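Local structure of exopolyphosphatase (Aquifex aeolicus, 1T6C) at residues G34-I39 with S296-R301; L128-S133 with V210-T215; Y152-G157 with E162-P167. The protein probably hydrolyses inorganic polyphosphate and guanosine pentaphosphate, and binds a calcium ion. One frame throughout, in Å; residues are numbered along the deposited sequence.

Interaction 1. Residues G34-I39 with S296-R301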
# COMPACT_ATOMS: atom_id res chain seq x y z
N GLY A 34 7.28 -4.52 23.81
CA GLY A 34 7.37 -5.07 22.47
C GLY A 34 6.09 -5.02 21.63
O GLY A 34 6.11 -5.40 20.46
N LYS A 35 4.99 -4.57 22.22
CA LYS A 35 3.72 -4.48 21.52
C LYS A 35 3.49 -3.06 20.97
O LYS A 35 3.46 -2.09 21.73
CB LYS A 35 2.58 -4.87 22.46
CG LYS A 35 1.36 -5.50 21.80
CD LYS A 35 1.62 -6.90 21.13
CE LYS A 35 2.61 -7.82 21.90
NZ LYS A 35 4.04 -7.66 21.43
N LEU A 36 3.31 -2.96 19.66
CA LEU A 36 2.94 -1.72 18.98
C LEU A 36 1.43 -1.58 18.90
O LEU A 36 0.75 -2.48 18.38
CB LEU A 36 3.47 -1.75 17.55
CG LEU A 36 4.72 -1.03 17.11
CD1 LEU A 36 4.86 -1.27 15.61
CD2 LEU A 36 4.71 0.43 17.42
N SER A 37 0.89 -0.46 19.39
CA SER A 37 -0.52 -0.15 19.23
C SER A 37 -0.63 1.24 18.63
O SER A 37 0.07 2.15 19.08
CB SER A 37 -1.20 -0.14 20.59
OG SER A 37 -1.01 -1.36 21.29
N ILE A 38 -1.51 1.39 17.64
CA ILE A 38 -1.71 2.67 16.99
C ILE A 38 -2.64 3.50 17.86
O ILE A 38 -3.72 3.05 18.21
CB ILE A 38 -2.38 2.46 15.59
CG1 ILE A 38 -1.66 1.37 14.78
CG2 ILE A 38 -2.44 3.77 14.84
CD1 ILE A 38 -0.17 1.49 14.73
N ILE A 39 -2.23 4.72 18.18
CA ILE A 39 -2.99 5.61 19.04
C ILE A 39 -3.50 6.89 18.38
O ILE A 39 -4.37 7.57 18.91
CB ILE A 39 -2.18 5.94 20.31
CG1 ILE A 39 -0.88 6.69 19.96
CG2 ILE A 39 -1.86 4.64 21.06
CD1 ILE A 39 -0.20 7.27 21.15
N SER A 296 -2.89 -8.95 5.07
CA SER A 296 -2.41 -8.00 6.07
C SER A 296 -3.11 -6.66 5.93
O SER A 296 -3.19 -6.12 4.83
CB SER A 296 -0.90 -7.78 5.92
OG SER A 296 -0.48 -6.83 6.88
N ASP A 297 -3.57 -6.14 7.05
CA ASP A 297 -4.05 -4.76 7.14
C ASP A 297 -2.92 -3.74 7.27
O ASP A 297 -3.15 -2.57 7.01
CB ASP A 297 -5.02 -4.60 8.31
CG ASP A 297 -5.62 -3.22 8.37
OD1 ASP A 297 -5.22 -2.42 9.27
OD2 ASP A 297 -6.46 -2.85 7.53
N TRP A 298 -1.73 -4.18 7.65
CA TRP A 298 -0.58 -3.31 7.80
C TRP A 298 0.37 -3.36 6.59
O TRP A 298 0.55 -4.41 5.97
CB TRP A 298 0.19 -3.73 9.04
CG TRP A 298 -0.41 -3.24 10.33
CD1 TRP A 298 -1.69 -2.80 10.54
CD2 TRP A 298 0.27 -3.10 11.58
NE1 TRP A 298 -1.84 -2.38 11.85
CE2 TRP A 298 -0.66 -2.57 12.51
CE3 TRP A 298 1.59 -3.34 12.00
CZ2 TRP A 298 -0.31 -2.29 13.83
CZ3 TRP A 298 1.93 -3.05 13.34
CH2 TRP A 298 0.98 -2.55 14.22
N GLY A 299 0.99 -2.23 6.28
CA GLY A 299 1.92 -2.12 5.18
C GLY A 299 2.94 -1.03 5.48
O GLY A 299 3.41 -0.90 6.62
N LEU A 300 3.28 -0.26 4.46
CA LEU A 300 4.31 0.79 4.57
C LEU A 300 4.23 1.65 5.82
O LEU A 300 5.21 1.75 6.56
CB LEU A 300 4.26 1.72 3.34
CG LEU A 300 5.10 3.01 3.37
CD1 LEU A 300 6.60 2.71 3.55
CD2 LEU A 300 4.84 3.82 2.16
N ARG A 301 3.08 2.30 6.05
CA ARG A 301 2.97 3.26 7.13
C ARG A 301 3.27 2.65 8.49
O ARG A 301 3.90 3.25 9.33
CB ARG A 301 1.59 3.86 7.15
CG ARG A 301 1.35 4.77 6.01
CD ARG A 301 -0.06 5.35 6.06
NE ARG A 301 -0.61 5.41 4.74
CZ ARG A 301 -1.44 4.52 4.21
NH1 ARG A 301 -1.87 3.48 4.90
NH2 ARG A 301 -1.85 4.70 2.97

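Interaction 2. Residues L128-S133 with V210-T215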
# COMPACT_ATOMS: atom_id res chain seq x y z
N LEU A 128 8.52 -5.47 6.76
CA LEU A 128 8.67 -5.36 8.23
C LEU A 128 7.34 -5.32 8.94
O LEU A 128 7.17 -5.88 9.99
CB LEU A 128 9.47 -4.12 8.63
CG LEU A 128 10.94 -4.10 8.21
CD1 LEU A 128 11.59 -2.81 8.70
CD2 LEU A 128 11.67 -5.28 8.78
N ALA A 129 6.36 -4.62 8.39
CA ALA A 129 5.05 -4.60 8.99
C ALA A 129 4.43 -5.97 9.12
O ALA A 129 3.77 -6.25 10.10
CB ALA A 129 4.13 -3.67 8.20
N VAL A 130 4.64 -6.79 8.10
CA VAL A 130 4.09 -8.13 8.02
C VAL A 130 4.86 -9.04 8.98
O VAL A 130 4.28 -9.87 9.67
CB VAL A 130 4.17 -8.65 6.58
CG1 VAL A 130 3.89 -10.11 6.53
CG2 VAL A 130 3.20 -7.90 5.71
N ALA A 131 6.17 -8.87 9.00
CA ALA A 131 7.00 -9.65 9.89
C ALA A 131 6.56 -9.50 11.33
O ALA A 131 6.45 -10.48 12.06
CB ALA A 131 8.48 -9.33 9.72
N TYR A 132 6.26 -8.28 11.74
CA TYR A 132 5.78 -8.01 13.08
C TYR A 132 4.34 -8.46 13.29
O TYR A 132 4.02 -9.14 14.26
CB TYR A 132 5.91 -6.51 13.38
CG TYR A 132 5.26 -6.19 14.68
CD1 TYR A 132 5.90 -6.47 15.87
CD2 TYR A 132 3.97 -5.65 14.74
CE1 TYR A 132 5.30 -6.22 17.07
CE2 TYR A 132 3.35 -5.41 15.96
CZ TYR A 132 4.03 -5.72 17.12
OH TYR A 132 3.48 -5.50 18.35
N SER A 133 3.44 -8.06 12.39
CA SER A 133 2.01 -8.21 12.63
C SER A 133 1.40 -9.54 12.28
O SER A 133 0.26 -9.82 12.71
CB SER A 133 1.24 -7.11 11.89
OG SER A 133 1.25 -7.31 10.51
N VAL A 210 1.77 -13.31 1.48
CA VAL A 210 0.97 -12.36 2.22
C VAL A 210 0.59 -11.25 1.28
O VAL A 210 1.47 -10.68 0.62
CB VAL A 210 1.75 -11.74 3.39
CG1 VAL A 210 0.93 -10.74 4.13
CG2 VAL A 210 2.22 -12.83 4.35
N GLY A 211 -0.70 -10.97 1.20
CA GLY A 211 -1.20 -9.91 0.34
C GLY A 211 -1.57 -8.65 1.10
O GLY A 211 -2.19 -8.69 2.15
N LEU A 212 -1.18 -7.51 0.54
CA LEU A 212 -1.43 -6.15 1.11
C LEU A 212 -2.08 -5.22 0.12
O LEU A 212 -1.89 -5.35 -1.09
CB LEU A 212 -0.10 -5.47 1.51
CG LEU A 212 0.68 -5.94 2.74
CD1 LEU A 212 0.93 -7.44 2.77
CD2 LEU A 212 1.97 -5.22 2.83
N GLY A 213 -2.74 -4.19 0.67
CA GLY A 213 -3.30 -3.09 -0.09
C GLY A 213 -4.81 -3.08 -0.07
O GLY A 213 -5.47 -4.00 0.44
N GLY A 214 -5.36 -2.05 -0.72
CA GLY A 214 -6.78 -1.78 -0.73
C GLY A 214 -7.62 -2.80 -1.44
O GLY A 214 -8.77 -3.08 -1.04
N THR A 215 -7.08 -3.40 -2.49
CA THR A 215 -7.80 -4.44 -3.18
C THR A 215 -8.01 -5.67 -2.29
O THR A 215 -9.13 -6.13 -2.12
CB THR A 215 -7.08 -4.85 -4.48
OG1 THR A 215 -6.97 -3.71 -5.36
CG2 THR A 215 -7.93 -5.90 -5.18

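Interaction 3. Residues Y152-G157 with E162-P167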
# COMPACT_ATOMS: atom_id res chain seq x y z
N TYR A 152 6.95 -7.27 -4.88
CA TYR A 152 7.13 -8.65 -4.44
C TYR A 152 8.37 -8.70 -3.56
O TYR A 152 9.49 -8.51 -4.05
CB TYR A 152 7.28 -9.58 -5.67
CG TYR A 152 6.00 -9.69 -6.44
CD1 TYR A 152 5.58 -8.64 -7.28
CD2 TYR A 152 5.15 -10.77 -6.27
CE1 TYR A 152 4.35 -8.70 -7.93
CE2 TYR A 152 3.92 -10.82 -6.89
CZ TYR A 152 3.53 -9.81 -7.72
OH TYR A 152 2.29 -9.83 -8.33
N VAL A 153 8.18 -8.94 -2.27
CA VAL A 153 9.26 -8.83 -1.29
C VAL A 153 9.46 -10.19 -0.67
O VAL A 153 8.58 -10.69 0.02
CB VAL A 153 8.97 -7.81 -0.19
CG1 VAL A 153 10.25 -7.48 0.56
CG2 VAL A 153 8.39 -6.55 -0.79
N PHE A 154 10.64 -10.74 -0.91
CA PHE A 154 10.98 -12.08 -0.46
C PHE A 154 11.91 -12.03 0.74
O PHE A 154 12.86 -11.25 0.79
CB PHE A 154 11.69 -12.82 -1.58
CG PHE A 154 10.87 -12.97 -2.82
CD1 PHE A 154 10.05 -14.09 -2.99
CD2 PHE A 154 10.93 -12.02 -3.79
CE1 PHE A 154 9.31 -14.24 -4.16
CE2 PHE A 154 10.18 -12.16 -4.98
CZ PHE A 154 9.38 -13.25 -5.14
N GLY A 155 11.61 -12.86 1.70
CA GLY A 155 12.50 -13.02 2.85
C GLY A 155 12.14 -14.17 3.75
O GLY A 155 11.33 -15.01 3.43
N LYS A 156 12.75 -14.16 4.93
CA LYS A 156 12.43 -15.08 5.99
C LYS A 156 12.53 -14.36 7.32
O LYS A 156 13.52 -13.66 7.56
CB LYS A 156 13.40 -16.26 5.99
CG LYS A 156 13.19 -17.22 7.15
CD LYS A 156 13.44 -18.65 6.71
CE LYS A 156 13.74 -19.57 7.87
NZ LYS A 156 12.62 -20.52 8.08
N GLY A 157 11.52 -14.49 8.16
CA GLY A 157 11.47 -13.74 9.40
C GLY A 157 11.56 -12.25 9.06
O GLY A 157 10.91 -11.79 8.11
N GLU A 162 15.21 -10.07 -1.15
CA GLU A 162 15.07 -9.52 -2.47
C GLU A 162 13.74 -8.81 -2.58
O GLU A 162 12.77 -9.29 -2.04
CB GLU A 162 15.11 -10.63 -3.52
CG GLU A 162 15.06 -10.09 -4.93
CD GLU A 162 15.30 -11.15 -5.97
OE1 GLU A 162 15.22 -12.34 -5.61
OE2 GLU A 162 15.55 -10.78 -7.14
N VAL A 163 13.73 -7.67 -3.26
CA VAL A 163 12.47 -7.00 -3.61
C VAL A 163 12.46 -6.69 -5.10
O VAL A 163 13.45 -6.18 -5.67
CB VAL A 163 12.19 -5.72 -2.76
CG1 VAL A 163 13.40 -4.83 -2.65
CG2 VAL A 163 10.96 -4.93 -3.31
N ILE A 164 11.33 -6.98 -5.73
CA ILE A 164 11.11 -6.69 -7.12
C ILE A 164 9.84 -5.85 -7.18
O ILE A 164 8.79 -6.28 -6.74
CB ILE A 164 10.96 -7.96 -8.00
CG1 ILE A 164 12.21 -8.84 -7.90
CG2 ILE A 164 10.70 -7.54 -9.47
CD1 ILE A 164 12.01 -10.28 -8.38
N SER A 165 9.95 -4.65 -7.71
CA SER A 165 8.79 -3.78 -7.94
C SER A 165 8.34 -3.84 -9.39
O SER A 165 9.11 -3.50 -10.28
CB SER A 165 9.12 -2.34 -7.58
OG SER A 165 8.01 -1.47 -7.82
N LEU A 166 7.09 -4.23 -9.63
CA LEU A 166 6.51 -4.28 -10.97
C LEU A 166 5.59 -3.07 -11.13
O LEU A 166 4.69 -2.85 -10.32
CB LEU A 166 5.73 -5.56 -11.21
CG LEU A 166 6.46 -6.89 -11.01
CD1 LEU A 166 5.54 -8.03 -11.39
CD2 LEU A 166 7.77 -6.94 -11.74
N PRO A 167 5.83 -2.27 -12.15
CA PRO A 167 5.06 -1.04 -12.38
C PRO A 167 3.68 -1.30 -13.05
O PRO A 167 3.31 -0.70 -14.05
CB PRO A 167 6.02 -0.23 -13.23
CG PRO A 167 6.70 -1.28 -14.06
CD PRO A 167 6.92 -2.44 -13.14

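Interaction 1. Residues G34-I39 with S296-R301
W298 reaches across to L36 and I38 with the far end of its indole. From CB, chi1 of -79° sets CG anti to the carbonyl carbon, and this aims the ring system at strand 35-45. Along its five-membered part the indole still meets its own segment. D297 OD1 lies in the ring plane at the edge, 3.8 Å from W298 CD1. The six-membered part makes the contact. In one of its two modelled conformers, I38 brings CD1 to 3.9 Å from W298 CZ2. I38 CG1 is then 4.0 Å from W298 CZ2. The two extend to meet one another. L36 comes in at a slant, with its CD1 4.1 Å from W298 CZ3. At the tip, W298 CH2 is 4.2 Å from L36 O. Side chains meet through carbon atoms alone; the L36 carbonyl is merely near.

The root of W298 is fixed within its own loop. S296 OG donates to W298 O at 2.8 Å, in the carbonyl plane and on a lone pair. G299 then takes the N-cap position of helix 300-313, and E302 OE1 accepts its backbone N-H. That helix also packs on the strand: V306 and V309 touch L36, and L305 touches I38. The tryptophan thus sits on the loop that leads from strand 292-296 of one sheet to a helix packed against the other, within the two-sheet architecture of the actin-like fold.

Interaction 2. Residues L128-S133 with V210-T215
A129 O, in the helical turn whose V130 packs on V210 and L212, is gripped twice by S133. The backbone N of S133 donates to A129 O at 2.9 Å. The hydroxyl OG of S133 donates to the same A129 O at 2.8 Å. The two donors reach the carbonyl from opposite faces of its plane, and OG is tilted 34° out of it. With chi1 at 71°, OG turns back along the last helical turn and can reach the carbonyl four residues earlier. S133 OG is also hydrogen-bonded to H235 NE2, so this hydroxyl ties the helix to a second partner.

The contact between the segments is apolar and buried. V130 carries the whole helix side. Its CG1 meets both branches of V210: V130 CG1 is 3.9 Å from V210 CG1 and 3.9 Å from V210 CG2. The two valines overlap while heading opposite ways. V130 CG2 lies between V210 and L212. It is closest to L212 CD1, at 3.7 Å, with L212 CD2 at 4.1 Å from V130 CG2. L212 crosses V130 at an angle. One valine therefore spans two strand residues, and G211 between them has no side chain to add.

L212 also touches D144, a calcium ligand. The L212 side chain lies about 8 Å from the calcium ion at its nearest atom. Beyond it the chain turns at G213, the N-cap of helix 214-223. Helix 119-133 here lies on strand 208-212 and its neighbours: V130 also touches V142 of strand 139-146 and S296 of strand 292-296, while L128 and Y132 on the same helix meet helix 300-313.

Interaction 3. Residues Y152-G157 with E162-P167
V153 and V163 form the apolar centre of one face of this antiparallel beta hairpin, made by strands 149-156 and 159-166. They are a non-hydrogen-bonded pair. The two valines run alongside each other on the same face, with V153 CG2 3.9 Å from V163 CG2. V163 chi1 of 45° puts CG1 between the backbone N and the carbonyl carbon, and CG2 anti to N faces the partner. On this face V153 touches Y127 and V163 touches R124, both of helix 119-133.

Y152, F154, E162 and I164 lie on the other face. Y152 CE1 touches L166 CD1 at 3.7 Å, at a slant to the ring. The phenol OH is hydrogen-bonded to T284 OG1 of helix 274-288, so the ring joins the hairpin to that helix. F154 CE2 meets I164 CD1 more loosely, at 4.3 Å. The F154 ring also makes a cation-pi contact with K204.

Backbone bonds zip the strands together. Y152 N donates to I164 O at 2.8 Å, almost straight at 174°. I164 N donates in return to Y152 O at 2.9 Å. Y152 O also receives a CA-H contact from V163. Next to I164, S165 OG is hydrogen-bonded to E151 OE2, the side chain of a calcium ligand. At the polar edge is the F154 and E162 pair. E162 N to F154 O is its long member, at 3.3 Å. E162 O takes F154 N at 2.8 Å nearly head-on and also lies in the plane of the F154 ring, at its edge.

In the fold
From the N terminus, the chain first lays down 34-39 on an outer strand of the five-stranded sheet. It then reaches 128-133 at the end of helix 119-133. Interaction 3 closes soon after, as a short hairpin at the border of the six-stranded sheet. Residues 210-215 close interaction 2 around it, and 296-301 close interaction 1 last. The three loops are nested and none cross. Interactions 1 and 2 touch: Y132 OH and L36 N, and S296 N and G211 O, are linked by probable hydrogen bonds. Interaction 2 also touches interaction 3, through A131 and G157. Helix 119-133 thus links both sheets, while interactions 1 and 3 stay apart.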